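Long-range contact in SYE1 (Shewanella oneidensis, PDB 4AWT), which carries flavin mononucleotide and, as in its Old Yellow Enzyme relatives, probably uses NADH or NADPH to reduce carbon-carbon double bonds: residues G300-E305 with D317-G322. The protein carries 1 engineered substitution. Sequence-based numbering, arbitrary orientation. Where two conformers were deposited one is given.
With FMN (flavin mononucleotide), chain B; SO4 (sulfate ion), chain C.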
ATOM      1  N   GLY A 300      -8.428  -3.308  -7.778  1.00  5.67           N
ATOM      2  CA  GLY A 300      -9.662  -3.683  -7.094  1.00  6.06           C
ATOM      3  C   GLY A 300     -10.607  -4.372  -8.076  1.00  6.15           C
ATOM      4  O   GLY A 300     -11.213  -3.741  -8.909  1.00  6.87           O
ATOM      5  N   ARG A 301     -10.679  -5.705  -7.917  1.00  6.24           N
ATOM      6  CA  ARG A 301     -11.603  -6.524  -8.700  0.58  6.66           C
ATOM      7  C   ARG A 301     -11.379  -6.414 -10.211  1.00  7.13           C
ATOM      8  O   ARG A 301     -12.314  -6.626 -10.982  1.00  9.19           O
ATOM      9  CB  ARG A 301     -13.064  -6.353  -8.336  0.58  7.50           C
ATOM     10  CG  ARG A 301     -13.378  -6.784  -6.923  0.58  7.67           C
ATOM     11  CD  ARG A 301     -13.078  -8.228  -6.635  0.58  9.65           C
ATOM     12  NE  ARG A 301     -13.743  -8.683  -5.399  0.58  9.42           N
ATOM     13  CZ  ARG A 301     -13.438  -9.806  -4.760  0.58  8.76           C
ATOM     14  NH1 ARG A 301     -12.482 -10.595  -5.150  0.58  9.59           N
ATOM     15  NH2 ARG A 301     -14.153 -10.092  -3.667  0.58 12.03           N
ATOM     16  N   TYR A 302     -10.176  -6.163 -10.648  1.00  6.50           N
ATOM     17  CA  TYR A 302      -9.896  -6.208 -12.081  1.00  6.45           C
ATOM     18  C   TYR A 302      -9.673  -7.650 -12.510  1.00  6.53           C
ATOM     19  O   TYR A 302      -9.119  -8.494 -11.825  1.00  7.72           O
ATOM     20  CB  TYR A 302      -8.677  -5.361 -12.475  1.00  7.00           C
ATOM     21  CG  TYR A 302      -9.043  -3.902 -12.468  1.00  6.52           C
ATOM     22  CD1 TYR A 302      -8.999  -3.134 -11.308  1.00  6.38           C
ATOM     23  CD2 TYR A 302      -9.523  -3.275 -13.619  1.00  6.93           C
ATOM     24  CE1 TYR A 302      -9.402  -1.828 -11.286  1.00  6.90           C
ATOM     25  CE2 TYR A 302      -9.899  -1.954 -13.612  1.00  7.27           C
ATOM     26  CZ  TYR A 302      -9.863  -1.225 -12.445  1.00  6.91           C
ATOM     27  OH  TYR A 302     -10.273   0.095 -12.463  1.00  7.74           O
ATOM     28  N   ASN A 303     -10.110  -7.923 -13.753  1.00  7.97           N
ATOM     29  CA  ASN A 303      -9.774  -9.090 -14.540  1.00  7.77           C
ATOM     30  C   ASN A 303      -9.145  -8.597 -15.840  1.00  7.16           C
ATOM     31  O   ASN A 303      -8.908  -7.404 -16.016  1.00  7.71           O
ATOM     32  CB  ASN A 303     -11.009  -9.961 -14.754  1.00  8.97           C
ATOM     33  CG  ASN A 303     -12.105  -9.243 -15.495  1.00  9.64           C
ATOM     34  OD1 ASN A 303     -11.881  -8.220 -16.110  1.00  9.82           O
ATOM     35  ND2 ASN A 303     -13.322  -9.751 -15.483  1.00 16.13           N
ATOM     36  N   ALA A 304      -8.773  -9.524 -16.719  1.00  7.81           N
ATOM     37  CA  ALA A 304      -8.086  -9.111 -17.912  1.00  7.99           C
ATOM     38  C   ALA A 304      -8.901  -8.142 -18.743  1.00  7.42           C
ATOM     39  O   ALA A 304      -8.367  -7.191 -19.287  1.00  8.41           O
ATOM     40  CB  ALA A 304      -7.755 -10.347 -18.775  1.00 10.60           C
ATOM     41  N   GLU A 305     -10.185  -8.406 -18.908  1.00  8.12           N
ATOM     42  CA  GLU A 305     -11.041  -7.577 -19.717  0.64  8.30           C
ATOM     43  C   GLU A 305     -11.164  -6.179 -19.157  1.00  7.66           C
ATOM     44  O   GLU A 305     -11.029  -5.176 -19.885  1.00  8.15           O
ATOM     45  CB  GLU A 305     -12.450  -8.190 -19.805  0.64 11.86           C
ATOM     46  CG  GLU A 305     -13.294  -7.411 -20.803  0.64 15.99           C
ATOM     47  CD  GLU A 305     -14.554  -8.149 -21.166  0.64 25.23           C
ATOM     48  OE1 GLU A 305     -14.907  -9.217 -20.641  0.64 32.45           O
ATOM     49  OE2 GLU A 305     -15.209  -7.598 -22.092  0.64 41.02           O
ATOM     50  N   ASP A 317      -3.031   3.797 -16.426  1.00  5.65           N
ATOM     51  CA  ASP A 317      -1.862   3.347 -17.137  1.00  5.69           C
ATOM     52  C   ASP A 317      -1.441   1.930 -16.757  1.00  5.52           C
ATOM     53  O   ASP A 317      -0.880   1.204 -17.586  1.00  6.41           O
ATOM     54  CB  ASP A 317      -0.704   4.311 -16.884  1.00  5.90           C
ATOM     55  CG  ASP A 317      -1.037   5.694 -17.275  1.00  6.25           C
ATOM     56  OD1 ASP A 317      -1.440   5.905 -18.454  1.00  8.11           O
ATOM     57  OD2 ASP A 317      -0.951   6.615 -16.415  1.00  6.66           O
ATOM     58  N   MET A 318      -1.660   1.554 -15.508  1.00  5.46           N
ATOM     59  CA  MET A 318      -1.309   0.250 -14.988  1.00  5.28           C
ATOM     60  C   MET A 318      -2.448  -0.253 -14.122  1.00  5.14           C
ATOM     61  O   MET A 318      -3.193   0.547 -13.553  1.00  5.48           O
ATOM     62  CB  MET A 318      -0.028   0.261 -14.198  1.00  5.47           C
ATOM     63  CG  MET A 318       1.181   0.829 -14.909  1.00  5.84           C
ATOM     64  SD  MET A 318       2.701   0.721 -13.966  1.00  6.37           S
ATOM     65  CE  MET A 318       3.122  -0.997 -14.237  1.00  6.77           C
ATOM     66  N   ILE A 319      -2.531  -1.573 -13.980  1.00  5.31           N
ATOM     67  CA  ILE A 319      -3.581  -2.197 -13.213  1.00  5.13           C
ATOM     68  C   ILE A 319      -2.954  -3.214 -12.261  1.00  5.05           C
ATOM     69  O   ILE A 319      -2.172  -4.062 -12.681  1.00  5.84           O
ATOM     70  CB  ILE A 319      -4.643  -2.860 -14.113  1.00  5.86           C
ATOM     71  CG1 ILE A 319      -5.326  -1.838 -15.006  1.00  6.67           C
ATOM     72  CG2 ILE A 319      -5.644  -3.649 -13.274  1.00  6.14           C
ATOM     73  CD1 ILE A 319      -6.243  -0.867 -14.292  1.00  7.68           C
ATOM     74  N   GLY A 320      -3.340  -3.111 -10.980  1.00  5.26           N
ATOM     75  CA  GLY A 320      -2.937  -4.080 -10.013  1.00  5.32           C
ATOM     76  C   GLY A 320      -3.986  -5.164  -9.834  1.00  5.22           C
ATOM     77  O   GLY A 320      -5.184  -4.913  -9.897  1.00  6.00           O
ATOM     78  N   PHE A 321      -3.484  -6.376  -9.558  1.00  5.23           N
ATOM     79  CA  PHE A 321      -4.303  -7.560  -9.285  1.00  5.43           C
ATOM     80  C   PHE A 321      -3.830  -8.116  -7.967  1.00  5.48           C
ATOM     81  O   PHE A 321      -2.670  -8.561  -7.879  1.00  6.11           O
ATOM     82  CB  PHE A 321      -4.144  -8.619 -10.376  1.00  6.07           C
ATOM     83  CG  PHE A 321      -4.490  -8.130 -11.759  1.00  6.00           C
ATOM     84  CD1 PHE A 321      -3.577  -7.432 -12.514  1.00  6.95           C
ATOM     85  CD2 PHE A 321      -5.731  -8.363 -12.310  1.00  7.31           C
ATOM     86  CE1 PHE A 321      -3.865  -6.986 -13.778  1.00  7.52           C
ATOM     87  CE2 PHE A 321      -6.017  -7.921 -13.589  1.00  8.06           C
ATOM     88  CZ  PHE A 321      -5.071  -7.259 -14.325  1.00  7.82           C
ATOM     89  N   GLY A 322      -4.650  -8.030  -6.920  1.00  5.83           N
ATOM     90  CA  GLY A 322      -4.225  -8.419  -5.593  1.00  6.25           C
ATOM     91  C   GLY A 322      -4.448  -9.893  -5.337  1.00  5.85           C
ATOM     92  O   GLY A 322      -3.555 -10.719  -5.444  1.00  6.24           O
TER
HETATM   93  N1  FMN B 500      -3.312  -2.890   0.453  1.00  5.18           N
HETATM   94  C2  FMN B 500      -2.314  -2.102   0.833  1.00  5.20           C
HETATM   95  O2  FMN B 500      -2.205  -0.917   0.418  1.00  5.40           O
HETATM   96  N3  FMN B 500      -1.348  -2.574   1.710  1.00  5.40           N
HETATM   97  C4  FMN B 500      -1.363  -3.858   2.229  1.00  5.30           C
HETATM   98  O4  FMN B 500      -0.391  -4.237   2.934  1.00  6.06           O
HETATM   99  C4A FMN B 500      -2.475  -4.633   1.908  1.00  5.42           C
HETATM  100  N5  FMN B 500      -2.629  -5.905   2.457  1.00  6.04           N
HETATM  101  C5A FMN B 500      -3.510  -6.799   1.791  1.00  5.73           C
HETATM  102  C6  FMN B 500      -3.504  -8.133   2.117  1.00  6.52           C
HETATM  103  C7  FMN B 500      -4.343  -9.065   1.461  1.00  6.70           C
HETATM  104  C7M FMN B 500      -4.189 -10.531   1.790  1.00  8.76           C
HETATM  105  C8  FMN B 500      -5.210  -8.600   0.519  1.00  6.42           C
HETATM  106  C8M FMN B 500      -6.120  -9.532  -0.255  1.00  8.28           C
HETATM  107  C9  FMN B 500      -5.235  -7.230   0.185  1.00  6.03           C
HETATM  108  C9A FMN B 500      -4.380  -6.317   0.807  1.00  5.63           C
HETATM  109  N10 FMN B 500      -4.358  -4.958   0.432  1.00  5.60           N
HETATM  110  C10 FMN B 500      -3.366  -4.137   0.935  1.00  5.36           C
HETATM  111  C1' FMN B 500      -5.238  -4.493  -0.644  1.00  5.53           C
HETATM  112  C2' FMN B 500      -4.758  -4.904  -2.048  1.00  5.16           C
HETATM  113  O2' FMN B 500      -3.580  -4.199  -2.402  1.00  5.37           O
HETATM  114  C3' FMN B 500      -5.780  -4.598  -3.125  1.00  5.38           C
HETATM  115  O3' FMN B 500      -5.978  -3.202  -3.290  1.00  5.56           O
HETATM  116  C4' FMN B 500      -7.148  -5.276  -2.933  1.00  5.69           C
HETATM  117  O4' FMN B 500      -7.013  -6.638  -2.559  1.00  5.99           O
HETATM  118  C5' FMN B 500      -8.058  -5.098  -4.133  1.00  5.87           C
HETATM  119  O5' FMN B 500      -7.507  -5.718  -5.307  1.00  5.68           O
HETATM  120  P   FMN B 500      -8.029  -7.180  -5.755  1.00  5.71           P
HETATM  121  O1P FMN B 500      -7.557  -8.146  -4.697  1.00  5.88           O
HETATM  122  O2P FMN B 500      -9.538  -7.117  -5.837  1.00  6.22           O
HETATM  123  O3P FMN B 500      -7.352  -7.386  -7.087  1.00  5.95           O
HETATM  124  S   SO4 C 501     -12.410 -13.061  -2.058  1.00 15.72           S
HETATM  125  O1  SO4 C 501     -11.751 -12.168  -0.992  1.00 16.03           O
HETATM  126  O2  SO4 C 501     -13.706 -12.547  -2.343  1.00 23.46           O
HETATM  127  O3  SO4 C 501     -11.716 -12.739  -3.423  1.00 21.60           O
HETATM  128  O4  SO4 C 501     -12.171 -14.467  -1.905  1.00 20.73           O
HETATM  129  O   HOH W   1      -7.666  -5.664  -9.125  1.00  5.87           O
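Four polar groups surround one water: Gly300 N and Tyr302 N donate to it, while Gly320 O and the FMN phosphate oxygen O3P each lie 2.7 Å from it in hydrogen-bonding geometry, its two protons being shared among more acceptors than they can serve at once. The water thus joins the last two strands of the TIM barrel at their C-terminal ends, where strand 295-299 runs out, helix 304-312 begins and strand 318-320 returns in a beta-alpha-beta unit. Both loops also bind the phosphate directly: Arg301 N gives a hydrogen bond to O2P (2.8 Å, 161° at the hydrogen), and Gly322 N gives one to O3P. Two neighbouring loops therefore grip the phosphate through main-chain N-H groups and a shared water, the classic phosphate site of FMN-binding barrels. Glycine suits position 322, where a CB would run into O1P; at the backbone angles of Gly300 it would press on the preceding carbonyl. In the Arg301 conformer given, NH1 and NH2 each donate a hydrogen bond to a sulfate, probably from the crystallisation liquor, which Arg323 NH1 also binds.

Beyond the water the contact turns apolar. Tyr302 and Ile319 cross at about a right angle, and both branches of the isoleucine serve: CG2 presses on Tyr302 CG at 3.5 Å, while CD1 makes a CH-pi contact over one ring face, 4.1 Å from the centroid. Tyrosine fits because its hydroxyl extends past the apolar contact to a hydrogen bond with Glu271. Asn303 N-caps helix 304-312 through OD1 to Lys306 N. Flat and apolar, Phe321 also touches Ala307 and Leu335; its ring edge meets two backbone carbonyls, with CD2 3.4 Å from Tyr302 O and CE2 3.8 Å from Asn303 O.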